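Local coordinates for oxalate-binding protein (Thermotoga maritima, PDB 1O4T) that binds oxalate together with a manganese ion as a homodimeric cupin and is a putative oxalate decarboxylase, at residues 59-64 against 84-89. Numbering follows the deposited sequence.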
loop_
_atom_site.group_PDB
_atom_site.type_symbol
_atom_site.label_atom_id
_atom_site.label_comp_id
_atom_site.label_asym_id
_atom_site.label_seq_id
_atom_site.Cartn_x
_atom_site.Cartn_y
_atom_site.Cartn_z
ATOM N N PHE A 59 -6.125 -4.709 5.321
ATOM C CA PHE A 59 -5.379 -4.346 4.130
ATOM C C PHE A 59 -6.435 -4.183 3.032
ATOM O O PHE A 59 -6.878 -5.162 2.447
ATOM C CB PHE A 59 -4.304 -5.385 3.780
ATOM C CG PHE A 59 -3.344 -4.926 2.723
ATOM C CD1 PHE A 59 -3.709 -4.940 1.389
ATOM C CD2 PHE A 59 -2.113 -4.397 3.057
ATOM C CE1 PHE A 59 -2.857 -4.483 0.381
ATOM C CE2 PHE A 59 -1.254 -3.905 2.062
ATOM C CZ PHE A 59 -1.643 -3.940 0.705
ATOM N N ALA A 60 -6.873 -2.937 2.796
ATOM C CA ALA A 60 -8.052 -2.678 2.007
ATOM C C ALA A 60 -7.865 -1.513 1.096
ATOM O O ALA A 60 -7.066 -0.622 1.372
ATOM C CB ALA A 60 -9.217 -2.389 2.901
ATOM N N ARG A 61 -8.616 -1.529 0.004
ATOM C CA ARG A 61 -8.686 -0.404 -0.918
ATOM C C ARG A 61 -10.023 0.312 -0.693
ATOM O O ARG A 61 -11.107 -0.338 -0.744
ATOM C CB ARG A 61 -8.595 -0.891 -2.356
ATOM C CG ARG A 61 -8.382 0.206 -3.351
ATOM C CD ARG A 61 -8.400 -0.228 -4.813
ATOM N NE ARG A 61 -8.272 0.962 -5.673
ATOM C CZ ARG A 61 -7.936 0.945 -6.966
ATOM N NH1 ARG A 61 -7.695 -0.203 -7.596
ATOM N NH2 ARG A 61 -7.836 2.089 -7.638
ATOM N N MET A 62 -9.966 1.615 -0.417
ATOM C CA MET A 62 -11.169 2.387 -0.109
ATOM C C MET A 62 -11.432 3.283 -1.297
ATOM O O MET A 62 -10.479 3.738 -1.890
ATOM C CB MET A 62 -10.909 3.295 1.066
ATOM C CG MET A 62 -10.445 2.582 2.331
ATOM S SD MET A 62 -11.708 1.600 2.934
ATOM C CE MET A 62 -13.037 2.847 3.061
ATOM N N LYS A 63 -12.709 3.499 -1.614
ATOM C CA LYS A 63 -13.152 4.443 -2.611
ATOM C C LYS A 63 -14.166 5.364 -1.968
ATOM O O LYS A 63 -15.207 4.903 -1.476
ATOM C CB LYS A 63 -13.811 3.699 -3.744
ATOM C CG LYS A 63 -14.238 4.588 -4.901
ATOM C CD LYS A 63 -14.629 3.726 -6.109
ATOM C CE LYS A 63 -16.101 3.622 -6.259
ATOM N NZ LYS A 63 -16.463 2.763 -7.477
ATOM N N LEU A 64 -13.843 6.656 -1.949
ATOM C CA LEU A 64 -14.721 7.726 -1.462
ATOM C C LEU A 64 -15.255 8.551 -2.649
ATOM O O LEU A 64 -14.513 9.331 -3.273
ATOM C CB LEU A 64 -13.958 8.650 -0.509
ATOM C CG LEU A 64 -14.000 8.229 0.961
ATOM C CD1 LEU A 64 -13.508 6.770 1.174
ATOM C CD2 LEU A 64 -13.211 9.219 1.843
ATOM N N ILE A 84 -2.487 7.177 -0.723
ATOM C CA ILE A 84 -3.472 7.763 -1.622
ATOM C C ILE A 84 -3.169 7.353 -3.055
ATOM O O ILE A 84 -2.088 7.659 -3.588
ATOM C CB ILE A 84 -3.492 9.311 -1.500
ATOM C CG1 ILE A 84 -3.566 9.779 -0.042
ATOM C CG2 ILE A 84 -4.649 9.921 -2.343
ATOM C CD1 ILE A 84 -4.715 9.143 0.767
ATOM N N LEU A 85 -4.148 6.696 -3.687
ATOM C CA LEU A 85 -3.994 6.156 -5.038
ATOM C C LEU A 85 -4.534 7.048 -6.161
ATOM O O LEU A 85 -3.937 7.081 -7.239
ATOM C CB LEU A 85 -4.697 4.790 -5.152
ATOM C CG LEU A 85 -4.321 3.627 -4.263
ATOM C CD1 LEU A 85 -5.367 2.551 -4.401
ATOM C CD2 LEU A 85 -2.997 3.111 -4.664
ATOM N N LEU A 86 -5.653 7.732 -5.923
ATOM C CA LEU A 86 -6.320 8.546 -6.921
ATOM C C LEU A 86 -7.056 9.641 -6.226
ATOM O O LEU A 86 -7.596 9.410 -5.182
ATOM C CB LEU A 86 -7.404 7.738 -7.698
ATOM C CG LEU A 86 -6.994 6.631 -8.674
ATOM C CD1 LEU A 86 -8.151 5.646 -8.886
ATOM C CD2 LEU A 86 -6.545 7.199 -9.978
ATOM N N GLY A 87 -7.167 10.796 -6.871
ATOM C CA GLY A 87 -8.009 11.900 -6.442
ATOM C C GLY A 87 -7.361 12.804 -5.410
ATOM O O GLY A 87 -6.148 12.776 -5.182
ATOM N N GLU A 88 -8.206 13.578 -4.749
ATOM C CA GLU A 88 -7.796 14.599 -3.811
ATOM C C GLU A 88 -8.732 14.629 -2.599
ATOM O O GLU A 88 -9.872 14.216 -2.660
ATOM C CB GLU A 88 -7.890 15.973 -4.504
ATOM C CG GLU A 88 -6.678 16.331 -5.313
ATOM C CD GLU A 88 -6.908 17.580 -6.168
ATOM O OE1 GLU A 88 -6.033 17.863 -7.027
ATOM O OE2 GLU A 88 -7.960 18.244 -5.982
ATOM N N GLY A 89 -8.243 15.166 -1.505
ATOM C CA GLY A 89 -9.053 15.307 -0.322
ATOM C C GLY A 89 -8.308 15.916 0.848
ATOM O O GLY A 89 -7.276 16.553 0.680
#
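Arg61 meets Leu85 and Leu86 across one sheet of the cupin fold, the double-stranded beta-helix. No backbone hydrogen bond joins 59-64 to 84-89. Strand 124-132 runs between strands 56-64 and 78-86 and pairs with both. The nearest CA atoms, those of Arg61 and Leu85, are 9.1 Å apart, so side chains alone make the contact.

Arg61 spans the gap with an extended chain. Its CG is anti to the backbone N (chi1 -168°), and the chain stays stretched through to NE. This carries CG, CD and the guanidinium past one methyl of Leu85, the two side chains crossing at a slant. Leu85 CD1 lies 3.5 Å from Arg61 NE and 4.0 Å from Arg61 CG. The methyl approaches the guanidinium obliquely.

Leu85 and Leu86 form a classic beta bulge opposite Glu125 of the middle strand. Both therefore point their side chains toward 59-64, where regular strand neighbours would alternate. Each leucine keeps CG beside its backbone N (chi1 -59° in Leu85, -70° in Leu86), and each presents CD1 to the arginine.

Glu125 is also the polar partner of Arg61. Its OE1 forms a salt bridge with Arg61 NE, which probably helps to hold the guanidinium beside the leucines. The second subunit packs on the same patch: its Tyr83 touches Arg61, and its Leu85 touches Leu85. The contact thus lies at the dimer interface, with the side chain of Arg61 about 11 Å from the bound oxalate. At the more exposed end, Leu86 CD1 sits at the guanidinium edge, close to its plane, 3.8 Å from Arg61 NH2.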